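A1 protein (Enterobacteria phage Qbeta, PDB 3RLK) is the read-through form of the coat protein, a minor component of the phage particle whose read-through extension is probably needed for infection. Local coordinates at residues Arg77-Arg82 with Phe171-Phe176. Sequence-based numbering, arbitrary orientation.
Sequences RDWDSR and FDFTKF
The indole of W79 reaches from its loop to 171-176, with F173 on one face and R77 on the other. CB of F173 sits almost squarely over one face, 3.8 Å from the centroid of the six-membered ring, a CH-pi contact; CB of R77 lies off-centre over the opposite face. With CG anti to its backbone N (chi1 -175°), F173 turns its ring edge toward the five-membered ring of W79, a tilted edge-to-face pair with planes at 60°. F176 meets the indole tip to tip: the W79 edge, led by CZ2, points at the F176 face in an offset edge-to-face pair, CZ2 to CZ of F176 3.7 Å. Backbone of F171 and D172 meets the indole edge, where CZ3 of W79 lies 3.4 Å from O of F171. No hydrogen bond links the two segments; NE1 of W79 is instead held by O of D98, which, with the packing, probably limits rotation of the indole.

Away from this close-packed side the contact loosens toward solvent. There the R77 chain, bent at chi2, lays its guanidinium flat on the exposed F171 ring, planes 15° apart; the cation-pi contact is off-centre, CZ of R77 standing 4.1 Å from the ring centroid, and NH2 of R77 also bonds to O of P170. OD1 of D172 accepts from N of T174, an Asx turn leading into the 3-10 segment 173-175, and also from OG1 of T174. W79, F173 and F176 thus form an aromatic cluster that joins two long loops of the read-through domain, bordered by an Arg-Phe cation-pi stack.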
# COMPACT_ATOMS: atom_id res chain seq x y z
N ARG A 77 -11.92 -5.68 0.85
CA ARG A 77 -11.70 -6.67 -0.22
C ARG A 77 -11.06 -7.95 0.37
O ARG A 77 -11.41 -9.02 -0.05
CB ARG A 77 -10.81 -6.09 -1.37
CG ARG A 77 -11.53 -5.20 -2.34
CD ARG A 77 -12.37 -6.00 -3.32
NE ARG A 77 -12.84 -5.10 -4.36
CZ ARG A 77 -13.96 -4.39 -4.27
NH1 ARG A 77 -14.71 -4.53 -3.17
NH2 ARG A 77 -14.35 -3.57 -5.26
N ASP A 78 -10.09 -7.79 1.30
CA ASP A 78 -9.42 -8.92 1.98
C ASP A 78 -8.89 -9.88 0.92
O ASP A 78 -9.14 -11.06 0.98
CB ASP A 78 -10.40 -9.57 3.02
CG ASP A 78 -9.67 -10.59 3.94
OD1 ASP A 78 -8.41 -10.53 4.10
OD2 ASP A 78 -10.33 -11.47 4.47
N TRP A 79 -8.14 -9.33 -0.05
CA TRP A 79 -7.69 -10.04 -1.24
C TRP A 79 -6.97 -11.35 -0.92
O TRP A 79 -7.21 -12.39 -1.58
CB TRP A 79 -6.72 -9.10 -1.99
CG TRP A 79 -7.25 -7.73 -2.43
CD1 TRP A 79 -7.13 -6.51 -1.77
CD2 TRP A 79 -8.01 -7.47 -3.61
NE1 TRP A 79 -7.71 -5.51 -2.52
CE2 TRP A 79 -8.27 -6.06 -3.65
CE3 TRP A 79 -8.48 -8.29 -4.68
CZ2 TRP A 79 -9.00 -5.44 -4.71
CZ3 TRP A 79 -9.20 -7.68 -5.74
CH2 TRP A 79 -9.42 -6.25 -5.76
N ASP A 80 -6.11 -11.32 0.11
CA ASP A 80 -5.26 -12.45 0.49
C ASP A 80 -5.76 -13.20 1.73
O ASP A 80 -5.01 -14.00 2.33
CB ASP A 80 -3.78 -11.97 0.64
CG ASP A 80 -3.63 -10.80 1.58
OD1 ASP A 80 -4.62 -10.50 2.30
OD2 ASP A 80 -2.51 -10.19 1.66
N SER A 81 -7.02 -12.94 2.12
CA SER A 81 -7.67 -13.59 3.28
C SER A 81 -7.02 -13.38 4.64
O SER A 81 -7.30 -14.10 5.60
CB SER A 81 -7.81 -15.07 3.00
OG SER A 81 -8.80 -15.25 2.00
N ARG A 82 -6.16 -12.38 4.77
CA ARG A 82 -5.47 -12.19 6.07
C ARG A 82 -6.39 -11.71 7.20
O ARG A 82 -6.03 -11.77 8.40
CB ARG A 82 -4.29 -11.24 5.87
CG ARG A 82 -3.21 -11.83 4.98
CD ARG A 82 -1.92 -10.94 4.96
NE ARG A 82 -2.22 -9.59 4.41
CZ ARG A 82 -2.44 -8.47 5.11
NH1 ARG A 82 -2.35 -8.42 6.47
NH2 ARG A 82 -2.76 -7.34 4.42
N PHE A 171 -12.81 -5.74 -8.97
CA PHE A 171 -12.63 -6.88 -8.12
C PHE A 171 -11.37 -7.66 -8.57
O PHE A 171 -11.21 -8.86 -8.25
CB PHE A 171 -13.88 -7.73 -8.25
CG PHE A 171 -15.08 -7.06 -7.66
CD1 PHE A 171 -15.34 -7.19 -6.28
CD2 PHE A 171 -15.91 -6.26 -8.47
CE1 PHE A 171 -16.46 -6.52 -5.70
CE2 PHE A 171 -17.05 -5.59 -7.90
CZ PHE A 171 -17.30 -5.71 -6.51
N ASP A 172 -10.53 -7.00 -9.39
CA ASP A 172 -9.30 -7.61 -9.89
C ASP A 172 -8.15 -6.64 -9.56
O ASP A 172 -8.07 -5.55 -10.12
CB ASP A 172 -9.41 -7.91 -11.40
CG ASP A 172 -8.06 -8.29 -12.03
OD1 ASP A 172 -7.04 -8.42 -11.31
OD2 ASP A 172 -8.05 -8.58 -13.26
N PHE A 173 -7.28 -7.06 -8.63
CA PHE A 173 -6.26 -6.15 -8.10
C PHE A 173 -5.24 -5.74 -9.17
O PHE A 173 -4.60 -4.69 -9.08
CB PHE A 173 -5.58 -6.72 -6.83
CG PHE A 173 -4.63 -5.74 -6.22
CD1 PHE A 173 -5.10 -4.57 -5.65
CD2 PHE A 173 -3.23 -5.95 -6.33
CE1 PHE A 173 -4.24 -3.61 -5.14
CE2 PHE A 173 -2.35 -4.98 -5.85
CZ PHE A 173 -2.83 -3.81 -5.29
N THR A 174 -5.11 -6.54 -10.21
CA THR A 174 -4.17 -6.18 -11.26
C THR A 174 -4.68 -5.00 -12.07
O THR A 174 -3.91 -4.43 -12.86
CB THR A 174 -3.87 -7.39 -12.19
OG1 THR A 174 -5.03 -7.61 -12.99
CG2 THR A 174 -3.54 -8.64 -11.40
N LYS A 175 -5.95 -4.59 -11.89
CA LYS A 175 -6.45 -3.36 -12.50
C LYS A 175 -6.06 -2.11 -11.72
O LYS A 175 -6.29 -1.03 -12.18
CB LYS A 175 -7.98 -3.42 -12.72
CG LYS A 175 -8.32 -4.66 -13.64
CD LYS A 175 -9.66 -4.42 -14.43
CE LYS A 175 -9.75 -5.38 -15.60
NZ LYS A 175 -9.86 -6.73 -14.94
N PHE A 176 -5.46 -2.26 -10.54
CA PHE A 176 -5.07 -1.09 -9.71
C PHE A 176 -3.66 -0.58 -10.05
O PHE A 176 -2.80 -1.37 -10.46
CB PHE A 176 -5.00 -1.56 -8.22
CG PHE A 176 -6.33 -1.70 -7.55
CD1 PHE A 176 -6.61 -0.99 -6.36
CD2 PHE A 176 -7.30 -2.54 -8.08
CE1 PHE A 176 -7.87 -1.14 -5.71
CE2 PHE A 176 -8.57 -2.72 -7.44
CZ PHE A 176 -8.84 -2.07 -6.24